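Local coordinates for protein glycosyl transferase family 8 (Streptococcus pneumoniae, PDB 5GVV) that transfers galactose from UDP-galactose to the terminal glucose of the already glycosylated serine-rich repeat protein PsrP, the third step of its O-glycosylation, at residues 103-108 against 223-228; 344-349 against 367-372; 55-60 against 266-271; 38-43 against 62-67. All coordinates share one frame; numbering follows the deposited sequence.

In the fold
From the N terminus, contact 4 opens first: strands 34-40 and 61-66 pair side by side and close a loop that carries helix 45-57. Contact 3 starts within that loop, at the end of the same helix, so the two cross; its partner, 266-271, comes some two hundred residues later, after helix 255-263. Between its two segments lies the whole of contact 1, where the end of strand 101-105 meets strand 225-227 at the manganese and UDP. Contact 2 follows in series, pairing strands 345-348 and 369-372 of a separate parallel sheet, its centre about 48 Å from that of contact 1. Contacts 3 and 4 touch; the other pairs do not.

Contact 1: 103-108 against 223-228; sequences LYLDSD and PLILHY. With MN (manganese (II) ion), chain C; UDP (uridine-5'-diphosphate), chain D.
Asp-108 and Tyr-228 make the closest backbone approach, the touching parts of the two segments running 40° apart. Tyr-228 N donates to Asp-108 O at 2.9 Å, the one hydrogen bond between the segments. The same oxygen also lies at the edge of the Tyr-228 ring, in its plane, while the hydroxyl of that tyrosine reaches Leu-243. Behind this junction Leu-105 CD2 touches Ile-225 CD1 at 4.2 Å, and both side chains rest on Val-145 of the main sheet.

The polar side chains converge on manganese. Asp-106 gives OD2, 2.1 Å from the metal, while its OD1 accepts from Tyr-104 OH at 2.7 Å. In Asp-108, chi1 of 59° places CG at the edge of the His-227 ring, in its plane, with both carboxylate oxygens on the metal. His-227 NE2 binds the metal at 2.1 Å, and Asn-197, at its ND1, is a second-shell partner that can fix the ring's rotation. Lys-233 meets both Asp-108 OD2 and UDP. Diphosphate oxygens O1A and O3B complete six ligand atoms, and Ser-107 binds the ribose, its N donating to UDP O3' and its OG to UDP O2', each at 3.0 Å. This is the DxD motif of a GT-A glycosyltransferase, in which the metal bridges protein and nucleotide diphosphate.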
# COMPACT_ATOMS: atom_id res chain seq x y z
N LEU A 103 -16.50 2.80 -18.77
CA LEU A 103 -15.15 2.39 -19.13
C LEU A 103 -14.53 1.53 -18.03
O LEU A 103 -14.27 2.02 -16.93
CB LEU A 103 -14.26 3.62 -19.35
CG LEU A 103 -12.78 3.34 -19.62
CD1 LEU A 103 -12.62 2.58 -20.94
CD2 LEU A 103 -11.98 4.62 -19.62
N TYR A 104 -14.31 0.24 -18.32
CA TYR A 104 -13.56 -0.61 -17.40
C TYR A 104 -12.05 -0.42 -17.56
O TYR A 104 -11.55 -0.32 -18.69
CB TYR A 104 -13.92 -2.09 -17.56
CG TYR A 104 -12.91 -2.97 -16.84
CD1 TYR A 104 -13.00 -3.18 -15.47
CD2 TYR A 104 -11.85 -3.55 -17.53
CE1 TYR A 104 -12.06 -3.95 -14.80
CE2 TYR A 104 -10.91 -4.32 -16.87
CZ TYR A 104 -11.02 -4.52 -15.51
OH TYR A 104 -10.08 -5.29 -14.86
N LEU A 105 -11.33 -0.39 -16.45
CA LEU A 105 -9.87 -0.32 -16.52
C LEU A 105 -9.22 -1.33 -15.58
O LEU A 105 -9.63 -1.48 -14.43
CB LEU A 105 -9.37 1.08 -16.16
CG LEU A 105 -9.82 2.26 -17.02
CD1 LEU A 105 -9.39 3.58 -16.39
CD2 LEU A 105 -9.27 2.16 -18.43
N ASP A 106 -8.19 -2.02 -16.08
CA ASP A 106 -7.30 -2.79 -15.21
C ASP A 106 -6.63 -1.81 -14.24
O ASP A 106 -6.71 -0.59 -14.43
CB ASP A 106 -6.23 -3.48 -16.05
CG ASP A 106 -6.56 -4.94 -16.37
OD1 ASP A 106 -7.72 -5.35 -16.18
OD2 ASP A 106 -5.64 -5.66 -16.82
N SER A 107 -5.96 -2.32 -13.21
CA SER A 107 -5.32 -1.43 -12.25
C SER A 107 -3.80 -1.50 -12.33
O SER A 107 -3.10 -0.83 -11.55
CB SER A 107 -5.78 -1.76 -10.84
OG SER A 107 -5.56 -3.13 -10.58
N ASP A 108 -3.28 -2.30 -13.26
CA ASP A 108 -1.85 -2.31 -13.55
C ASP A 108 -1.61 -1.36 -14.72
O ASP A 108 -0.88 -1.68 -15.66
CB ASP A 108 -1.38 -3.72 -13.91
CG ASP A 108 -2.11 -4.30 -15.10
OD1 ASP A 108 -3.27 -3.88 -15.36
OD2 ASP A 108 -1.54 -5.19 -15.78
N PRO A 223 1.72 7.59 -24.56
CA PRO A 223 0.38 7.13 -24.94
C PRO A 223 -0.60 7.43 -23.81
O PRO A 223 -0.19 7.45 -22.65
CB PRO A 223 0.57 5.62 -25.09
CG PRO A 223 2.03 5.45 -25.44
CD PRO A 223 2.73 6.51 -24.62
N LEU A 224 -1.86 7.69 -24.15
CA LEU A 224 -2.85 8.09 -23.14
C LEU A 224 -3.05 7.03 -22.06
O LEU A 224 -3.31 7.36 -20.89
CB LEU A 224 -4.18 8.46 -23.80
CG LEU A 224 -4.22 9.86 -24.42
CD1 LEU A 224 -5.46 10.09 -25.28
CD2 LEU A 224 -4.13 10.90 -23.32
N ILE A 225 -2.94 5.75 -22.43
CA ILE A 225 -3.06 4.69 -21.43
C ILE A 225 -1.91 3.68 -21.52
O ILE A 225 -1.73 3.01 -22.54
CB ILE A 225 -4.43 3.98 -21.50
CG1 ILE A 225 -5.55 4.98 -21.20
CG2 ILE A 225 -4.47 2.83 -20.50
CD1 ILE A 225 -6.95 4.37 -21.09
N LEU A 226 -1.13 3.59 -20.43
CA LEU A 226 -0.01 2.66 -20.35
C LEU A 226 -0.40 1.43 -19.56
O LEU A 226 -0.71 1.53 -18.37
CB LEU A 226 1.19 3.32 -19.66
CG LEU A 226 1.93 4.44 -20.38
CD1 LEU A 226 3.01 5.00 -19.49
CD2 LEU A 226 2.52 3.92 -21.69
N HIS A 227 -0.35 0.26 -20.19
CA HIS A 227 -0.77 -0.99 -19.55
C HIS A 227 0.43 -1.89 -19.28
O HIS A 227 1.04 -2.43 -20.21
CB HIS A 227 -1.81 -1.70 -20.42
CG HIS A 227 -2.52 -2.82 -19.73
ND1 HIS A 227 -3.49 -3.58 -20.35
CD2 HIS A 227 -2.44 -3.29 -18.46
CE1 HIS A 227 -3.96 -4.48 -19.50
NE2 HIS A 227 -3.33 -4.32 -18.35
N TYR A 228 0.77 -2.06 -18.01
CA TYR A 228 1.91 -2.89 -17.64
C TYR A 228 1.52 -4.36 -17.49
O TYR A 228 1.58 -4.92 -16.39
CB TYR A 228 2.54 -2.38 -16.34
CG TYR A 228 3.10 -0.98 -16.45
CD1 TYR A 228 4.40 -0.76 -16.86
CD2 TYR A 228 2.31 0.13 -16.13
CE1 TYR A 228 4.92 0.52 -16.95
CE2 TYR A 228 2.81 1.40 -16.23
CZ TYR A 228 4.12 1.59 -16.64
OH TYR A 228 4.62 2.87 -16.74
MN MN C . -3.59 -5.53 -16.62
N1 UDP D . -5.91 -8.15 -9.77
C2 UDP D . -6.06 -7.93 -8.41
N3 UDP D . -5.16 -8.47 -7.51
C4 UDP D . -4.11 -9.25 -7.96
C5 UDP D . -3.97 -9.47 -9.33
C6 UDP D . -4.94 -9.01 -10.21
O2 UDP D . -6.99 -7.24 -8.01
O4 UDP D . -3.31 -9.73 -7.15
C1' UDP D . -6.89 -7.56 -10.70
C2' UDP D . -6.39 -6.19 -11.15
O2' UDP D . -7.47 -5.31 -11.35
C3' UDP D . -5.73 -6.47 -12.48
C4' UDP D . -6.58 -7.62 -13.02
O4' UDP D . -7.01 -8.35 -11.88
O3' UDP D . -5.77 -5.33 -13.32
C5' UDP D . -5.81 -8.52 -13.98
O5' UDP D . -4.48 -8.61 -13.54
PA UDP D . -3.30 -8.16 -14.54
O1A UDP D . -3.55 -6.73 -14.85
O2A UDP D . -1.98 -8.37 -13.92
O3A UDP D . -3.47 -9.08 -15.86
PB UDP D . -2.87 -8.68 -17.30
O1B UDP D . -3.46 -9.54 -18.36
O2B UDP D . -1.41 -8.91 -17.27
O3B UDP D . -3.15 -7.25 -17.59

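Contact 2: 344-349 against 367-372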
# COMPACT_ATOMS: atom_id res chain seq x y z
N ASP A 344 -25.22 6.26 21.60
CA ASP A 344 -26.31 7.13 22.04
C ASP A 344 -27.59 6.34 22.21
O ASP A 344 -28.50 6.75 22.94
CB ASP A 344 -26.57 8.22 21.00
CG ASP A 344 -25.41 9.19 20.85
OD1 ASP A 344 -24.99 9.77 21.87
OD2 ASP A 344 -24.92 9.36 19.71
N LEU A 345 -27.69 5.20 21.52
CA LEU A 345 -28.96 4.49 21.43
C LEU A 345 -28.75 3.02 21.09
O LEU A 345 -28.06 2.70 20.11
CB LEU A 345 -29.83 5.14 20.36
CG LEU A 345 -31.14 4.43 20.02
CD1 LEU A 345 -32.07 4.44 21.22
CD2 LEU A 345 -31.80 5.08 18.83
N TYR A 346 -29.34 2.12 21.88
CA TYR A 346 -29.27 0.70 21.57
C TYR A 346 -30.45 0.29 20.68
O TYR A 346 -31.59 0.65 20.96
CB TYR A 346 -29.25 -0.15 22.85
CG TYR A 346 -28.87 -1.59 22.57
CD1 TYR A 346 -29.83 -2.53 22.19
CD2 TYR A 346 -27.55 -2.00 22.65
CE1 TYR A 346 -29.48 -3.83 21.91
CE2 TYR A 346 -27.19 -3.31 22.37
CZ TYR A 346 -28.15 -4.21 22.01
OH TYR A 346 -27.80 -5.52 21.73
N LEU A 347 -30.16 -0.45 19.61
CA LEU A 347 -31.20 -0.98 18.73
C LEU A 347 -31.33 -2.49 18.92
O LEU A 347 -30.46 -3.25 18.47
CB LEU A 347 -30.89 -0.66 17.26
CG LEU A 347 -30.71 0.80 16.85
CD1 LEU A 347 -30.44 0.92 15.36
CD2 LEU A 347 -31.92 1.61 17.23
N ASP A 348 -32.41 -2.91 19.57
CA ASP A 348 -32.65 -4.33 19.80
C ASP A 348 -33.28 -4.94 18.56
O ASP A 348 -34.50 -5.10 18.49
CB ASP A 348 -33.59 -4.51 21.00
CG ASP A 348 -33.49 -5.88 21.61
OD1 ASP A 348 -32.72 -6.72 21.09
OD2 ASP A 348 -34.19 -6.13 22.62
N LEU A 349 -32.44 -5.29 17.58
CA LEU A 349 -32.93 -5.72 16.27
C LEU A 349 -32.63 -7.18 15.94
O LEU A 349 -33.06 -7.68 14.91
CB LEU A 349 -32.33 -4.83 15.18
CG LEU A 349 -32.46 -3.32 15.36
CD1 LEU A 349 -31.82 -2.58 14.19
CD2 LEU A 349 -33.90 -2.93 15.52
N LYS A 367 -28.65 4.12 28.75
CA LYS A 367 -28.86 4.30 27.32
C LYS A 367 -30.31 3.98 26.96
O LYS A 367 -30.87 2.99 27.44
CB LYS A 367 -27.91 3.40 26.53
CG LYS A 367 -26.43 3.59 26.87
CD LYS A 367 -25.92 4.96 26.44
CE LYS A 367 -24.45 5.14 26.80
NZ LYS A 367 -23.91 6.43 26.26
N PRO A 368 -30.93 4.83 26.12
CA PRO A 368 -32.27 4.54 25.59
C PRO A 368 -32.18 3.34 24.67
O PRO A 368 -31.13 3.12 24.07
CB PRO A 368 -32.59 5.79 24.77
CG PRO A 368 -31.25 6.35 24.38
CD PRO A 368 -30.38 6.09 25.58
N MSE A 369 -33.27 2.58 24.57
CA MSE A 369 -33.28 1.38 23.74
C MSE A 369 -34.64 1.24 23.07
O MSE A 369 -35.68 1.42 23.70
CB MSE A 369 -32.97 0.15 24.59
CG MSE A 369 -33.08 -1.18 23.86
SE MSE A 369 -32.48 -2.64 24.99
CE MSE A 369 -33.67 -2.36 26.52
N ILE A 370 -34.64 0.95 21.77
CA ILE A 370 -35.89 0.76 21.04
C ILE A 370 -35.84 -0.56 20.28
O ILE A 370 -34.77 -1.15 20.12
CB ILE A 370 -36.18 1.93 20.09
CG1 ILE A 370 -35.10 2.04 19.01
CG2 ILE A 370 -36.27 3.24 20.88
CD1 ILE A 370 -35.36 3.14 18.00
N ALA A 371 -36.99 -1.02 19.81
CA ALA A 371 -37.05 -2.33 19.15
C ALA A 371 -38.15 -2.39 18.11
O ALA A 371 -38.99 -1.49 18.02
CB ALA A 371 -37.24 -3.43 20.19
N PHE A 372 -38.14 -3.45 17.31
CA PHE A 372 -39.26 -3.75 16.42
C PHE A 372 -40.23 -4.67 17.14
O PHE A 372 -39.84 -5.33 18.11
CB PHE A 372 -38.79 -4.41 15.12
CG PHE A 372 -38.27 -3.44 14.10
CD1 PHE A 372 -39.11 -2.52 13.50
CD2 PHE A 372 -36.93 -3.47 13.71
CE1 PHE A 372 -38.64 -1.63 12.55
CE2 PHE A 372 -36.45 -2.59 12.76
CZ PHE A 372 -37.30 -1.67 12.17
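Tyr-346 and Met-369, the latter present as selenomethionine, stand beside each other on one face of two parallel strands, their side chains pointing the same way. The selenium lies obliquely to the ring, 4.8 Å from the centroid of Tyr-346, a Met-aromatic contact that helix 356-364 helps to bury. On the other face Leu-347 CD2 packs against Ile-370 CG1 at 3.7 Å. Ile-370 CD1 also touches Leu-345 CD2, that pair of side chains crossing at about a right angle.

The backbones are joined by Tyr-346 N to Pro-368 O, Ile-370 N to Tyr-346 O and Asp-348 N to Ile-370 O. Strands 345-348 and 369-372 form a beta-alpha-beta unit with helix 356-364, in a six-stranded parallel sheet with the strand order of a Rossmann-like fold.

Packing stays close at the far end, where Leu-349 CD2 meets Phe-372 CD2 at 3.6 Å and Met-397 backs both. The start of the pair is more open to solvent. Asp-344 and Lys-367 are partly exposed there, and their charged ends do not meet: the carboxylate turns to Gln-279, the ammonium to the carbonyls of Ile-341 and Ser-343.

Contact 3: 55-60 against 266-271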
# COMPACT_ATOMS: atom_id res chain seq x y z
N LEU A 55 -12.99 12.48 -4.87
CA LEU A 55 -13.72 12.34 -6.13
C LEU A 55 -14.86 13.35 -6.21
O LEU A 55 -15.07 13.96 -7.26
CB LEU A 55 -14.26 10.92 -6.28
CG LEU A 55 -13.43 9.96 -7.13
CD1 LEU A 55 -13.34 10.46 -8.56
CD2 LEU A 55 -12.04 9.79 -6.55
N GLN A 56 -15.57 13.54 -5.10
CA GLN A 56 -16.68 14.49 -5.06
C GLN A 56 -16.21 15.93 -5.23
O GLN A 56 -16.87 16.74 -5.89
CB GLN A 56 -17.45 14.33 -3.74
CG GLN A 56 -18.17 12.99 -3.62
CD GLN A 56 -18.88 12.82 -2.29
OE1 GLN A 56 -18.68 13.61 -1.37
NE2 GLN A 56 -19.70 11.78 -2.18
N GLU A 57 -15.06 16.26 -4.64
CA GLU A 57 -14.51 17.60 -4.75
C GLU A 57 -14.11 17.91 -6.19
O GLU A 57 -14.03 19.08 -6.59
CB GLU A 57 -13.32 17.77 -3.79
CG GLU A 57 -13.75 17.83 -2.33
CD GLU A 57 -12.60 17.91 -1.35
OE1 GLU A 57 -11.45 17.57 -1.72
OE2 GLU A 57 -12.84 18.32 -0.19
N MSE A 58 -13.89 16.88 -6.96
CA MSE A 58 -13.52 17.02 -8.36
C MSE A 58 -14.76 16.86 -9.24
O MSE A 58 -14.64 16.77 -10.44
CB MSE A 58 -12.38 16.09 -8.76
CG MSE A 58 -11.07 16.44 -8.03
SE MSE A 58 -9.71 15.18 -8.72
CE MSE A 58 -10.08 13.40 -8.13
N GLY A 59 -15.95 16.85 -8.62
CA GLY A 59 -17.21 16.78 -9.33
C GLY A 59 -17.67 15.38 -9.69
O GLY A 59 -18.50 15.21 -10.59
N GLY A 60 -17.15 14.38 -8.99
CA GLY A 60 -17.50 13.00 -9.28
C GLY A 60 -17.96 12.25 -8.04
O GLY A 60 -18.48 12.86 -7.11
N SER A 266 -10.23 26.45 -10.70
CA SER A 266 -11.59 26.69 -10.21
C SER A 266 -12.55 25.51 -10.41
O SER A 266 -13.77 25.69 -10.36
CB SER A 266 -12.17 27.97 -10.81
OG SER A 266 -11.38 29.10 -10.45
N VAL A 267 -12.00 24.32 -10.62
CA VAL A 267 -12.81 23.11 -10.63
C VAL A 267 -12.88 22.54 -9.21
O VAL A 267 -12.08 21.68 -8.82
CB VAL A 267 -12.27 22.07 -11.64
CG1 VAL A 267 -13.12 20.81 -11.63
CG2 VAL A 267 -12.24 22.67 -13.05
N LYS A 268 -13.83 23.05 -8.43
CA LYS A 268 -13.98 22.67 -7.02
C LYS A 268 -15.45 22.46 -6.74
O LYS A 268 -16.28 23.29 -7.13
CB LYS A 268 -13.43 23.77 -6.11
CG LYS A 268 -13.76 23.60 -4.61
CD LYS A 268 -13.18 22.31 -4.08
CE LYS A 268 -13.26 22.20 -2.57
NZ LYS A 268 -14.60 21.75 -2.10
N TYR A 269 -15.78 21.35 -6.10
CA TYR A 269 -17.15 21.06 -5.70
C TYR A 269 -17.17 20.72 -4.22
O TYR A 269 -16.19 20.19 -3.69
CB TYR A 269 -17.74 19.93 -6.55
CG TYR A 269 -17.91 20.32 -8.01
CD1 TYR A 269 -16.82 20.32 -8.88
CD2 TYR A 269 -19.15 20.71 -8.51
CE1 TYR A 269 -16.97 20.68 -10.21
CE2 TYR A 269 -19.30 21.07 -9.85
CZ TYR A 269 -18.21 21.06 -10.69
OH TYR A 269 -18.36 21.42 -12.01
N PRO A 270 -18.27 21.04 -3.53
CA PRO A 270 -18.29 20.77 -2.08
C PRO A 270 -18.26 19.28 -1.78
O PRO A 270 -18.92 18.51 -2.48
CB PRO A 270 -19.63 21.38 -1.64
CG PRO A 270 -20.50 21.33 -2.87
CD PRO A 270 -19.55 21.59 -4.01
N SER A 271 -17.46 18.88 -0.80
CA SER A 271 -17.52 17.51 -0.30
C SER A 271 -18.92 17.25 0.24
O SER A 271 -19.50 18.14 0.86
CB SER A 271 -16.48 17.29 0.80
OG SER A 271 -16.80 16.16 1.59
O HOH W 1 -14.92 20.02 -0.02
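Glu-57 and Tyr-269 hold the C-terminal end of helix 45-57 against the irregular loop between helix 255-263 and strand 278-283. Tyr-269 N donates to Glu-57 O at 2.9 Å. A second, softer link runs the other way, with Glu-57 CA 3.3 Å from Tyr-269 O in a CA-H...O contact. Among the side chains, the Tyr-269 hydroxyl bonds to His-33, and Gln-56 OE1 accepts from Lys-272 N, just past the loop segment.

The charged groups meet through water. Glu-57 and Lys-268 lie side by side, pointing the same way, yet Glu-57 OE2 and Lys-268 NZ stay 4.3 Å apart, beyond a salt bridge. One water closes the gap: it donates to Glu-57 OE2 at 2.7 Å and accepts from Lys-268 NZ and from Ser-271 N. The lysine chain, bent at CB-CG (chi2 60°) and again at its end, also brings Lys-268 NZ back over its own loop to Tyr-269 O, at 2.7 Å and above the carbonyl plane.

Aromatic contact is made with glycine. Gly-59 CA lies over one face of the Tyr-269 ring, 4.0 Å from its centroid, a CH-pi contact in which the ring rests directly on the backbone.

Gly-59, with its positive phi, is the C-prime residue of a Schellman motif, formed by Gly-60 N to Leu-55 O and Gly-59 N to Gln-56 O: the loop packs on a classically terminated helix C terminus.

Contact 4: 38-43 against 62-67; sequences LLNQDI and LIDCKL
Leu-38 enters the contact through its backbone, Leu-38 N donating to Ile-63 O at 2.9 Å while its O accepts from two donors, Cys-65 N and the side-chain amide of Asn-40, which arrive from opposite faces of the carbonyl plane. Leu-39 shares a face of the sheet with Cys-65, opposite that of Leu-38, Asn-40, Asp-64 and Lys-66. Leu-39 CD1 rests 3.7 Å from Cys-65 CB, and Leu-39 CB is pressed to 3.5 Å from Leu-67 CD1, tighter than usual for two carbons.

The two strands are parallel neighbours, joined through helix 45-57 in a beta-alpha-beta unit at one margin of the central sheet of the GT-A domain; strand 61-66 is an edge strand of that sheet within the chain.

Asn-40 then carries the polar core. Its backbone N donates to Cys-65 O, and Asn-40 O accepts from Leu-67 N at 2.7 Å. A chi1 of 72° sets Asn-40 CG beside Asp-64 OD1 and Lys-66 NZ, where the amide serves both. Asn-40 ND2 donates to Asp-64 OD1 at 2.9 Å as well as to Leu-38 O, both close to the amide plane. Asn-40 OD1 takes Lys-66 NZ on a lone pair at 2.8 Å, and also Ile-43 N, an Asx motif that ties the turn after the strand. Four grips therefore hold the amide and fix its rotation.

Gln-41 stands more exposed: NE2 makes a weak bond to Leu-67 O, and its O meets Gln-237 of the second subunit. Ile-43 O accepts from Lys-66 NZ at 3.1 Å. Lys-66 NZ also forms a salt bridge with Asp-64 OD2, which uses its syn lone pair, at 2.8 Å.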
# COMPACT_ATOMS: atom_id res chain seq x y z
N LEU A 38 -15.78 0.72 -7.87
CA LEU A 38 -14.67 -0.17 -7.55
C LEU A 38 -15.18 -1.50 -7.01
O LEU A 38 -15.66 -1.58 -5.88
CB LEU A 38 -13.70 0.46 -6.54
CG LEU A 38 -12.55 -0.41 -6.04
CD1 LEU A 38 -11.76 -0.97 -7.20
CD2 LEU A 38 -11.64 0.39 -5.11
N LEU A 39 -15.08 -2.54 -7.84
CA LEU A 39 -15.50 -3.87 -7.44
C LEU A 39 -14.44 -4.50 -6.54
O LEU A 39 -13.27 -4.57 -6.91
CB LEU A 39 -15.76 -4.75 -8.67
CG LEU A 39 -17.17 -4.68 -9.26
CD1 LEU A 39 -17.47 -3.30 -9.81
CD2 LEU A 39 -17.39 -5.75 -10.34
N ASN A 40 -14.85 -4.93 -5.35
CA ASN A 40 -13.91 -5.51 -4.39
C ASN A 40 -14.63 -6.35 -3.35
O ASN A 40 -15.86 -6.33 -3.27
CB ASN A 40 -13.10 -4.40 -3.69
CG ASN A 40 -13.94 -3.60 -2.70
OD1 ASN A 40 -13.76 -3.71 -1.48
ND2 ASN A 40 -14.86 -2.79 -3.21
N GLN A 41 -13.86 -7.08 -2.54
CA GLN A 41 -14.43 -7.88 -1.46
C GLN A 41 -13.96 -7.39 -0.11
O GLN A 41 -14.71 -7.44 0.87
CB GLN A 41 -14.01 -9.35 -1.58
CG GLN A 41 -14.47 -10.08 -2.82
CD GLN A 41 -14.20 -11.57 -2.72
OE1 GLN A 41 -13.20 -12.08 -3.22
NE2 GLN A 41 -15.11 -12.28 -2.06
N ASP A 42 -12.72 -6.92 -0.04
CA ASP A 42 -12.07 -6.74 1.25
C ASP A 42 -11.40 -5.39 1.49
O ASP A 42 -10.63 -5.25 2.44
CB ASP A 42 -11.05 -7.87 1.47
CG ASP A 42 -9.93 -7.84 0.43
OD1 ASP A 42 -10.09 -7.21 -0.64
OD2 ASP A 42 -8.88 -8.47 0.69
N ILE A 43 -11.69 -4.39 0.67
CA ILE A 43 -11.12 -3.06 0.88
C ILE A 43 -11.80 -2.34 2.05
O ILE A 43 -13.03 -2.22 2.09
CB ILE A 43 -11.14 -2.20 -0.39
CG1 ILE A 43 -10.39 -2.90 -1.53
CG2 ILE A 43 -10.50 -0.84 -0.14
CD1 ILE A 43 -10.40 -2.12 -2.84
N LEU A 62 -17.42 8.08 -5.76
CA LEU A 62 -16.76 6.78 -5.64
C LEU A 62 -17.73 5.75 -5.08
O LEU A 62 -18.27 5.92 -3.98
CB LEU A 62 -15.50 6.88 -4.77
CG LEU A 62 -14.73 5.57 -4.56
CD1 LEU A 62 -14.32 4.97 -5.91
CD2 LEU A 62 -13.52 5.77 -3.67
N ILE A 63 -17.96 4.68 -5.84
CA ILE A 63 -18.96 3.69 -5.47
C ILE A 63 -18.30 2.40 -5.02
O ILE A 63 -17.56 1.79 -5.80
CB ILE A 63 -19.91 3.38 -6.66
CG1 ILE A 63 -20.33 4.68 -7.36
CG2 ILE A 63 -21.12 2.59 -6.18
CD1 ILE A 63 -21.13 5.62 -6.47
N ASP A 64 -18.56 1.99 -3.79
CA ASP A 64 -18.01 0.75 -3.24
C ASP A 64 -18.89 -0.41 -3.68
O ASP A 64 -20.00 -0.57 -3.18
CB ASP A 64 -17.94 0.83 -1.71
CG ASP A 64 -17.27 -0.39 -1.08
OD1 ASP A 64 -16.86 -1.31 -1.82
OD2 ASP A 64 -17.14 -0.41 0.16
N CYS A 65 -18.39 -1.21 -4.61
CA CYS A 65 -19.16 -2.36 -5.08
C CYS A 65 -18.64 -3.63 -4.42
O CYS A 65 -17.67 -4.23 -4.87
CB CYS A 65 -19.09 -2.45 -6.60
SG CYS A 65 -19.72 -0.97 -7.41
N LYS A 66 -19.31 -4.03 -3.34
CA LYS A 66 -18.86 -5.17 -2.55
C LYS A 66 -19.35 -6.50 -3.12
O LYS A 66 -20.55 -6.79 -3.13
CB LYS A 66 -19.29 -5.01 -1.09
CG LYS A 66 -18.36 -4.10 -0.27
CD LYS A 66 -16.96 -4.69 -0.21
CE LYS A 66 -16.07 -3.98 0.83
NZ LYS A 66 -15.55 -2.68 0.35
N LEU A 67 -18.40 -7.31 -3.59
CA LEU A 67 -18.72 -8.64 -4.09
C LEU A 67 -18.75 -9.64 -2.94
O LEU A 67 -17.95 -10.57 -2.88
CB LEU A 67 -17.73 -9.08 -5.17
CG LEU A 67 -17.78 -8.32 -6.50
CD1 LEU A 67 -17.00 -7.05 -6.38
CD2 LEU A 67 -17.23 -9.15 -7.64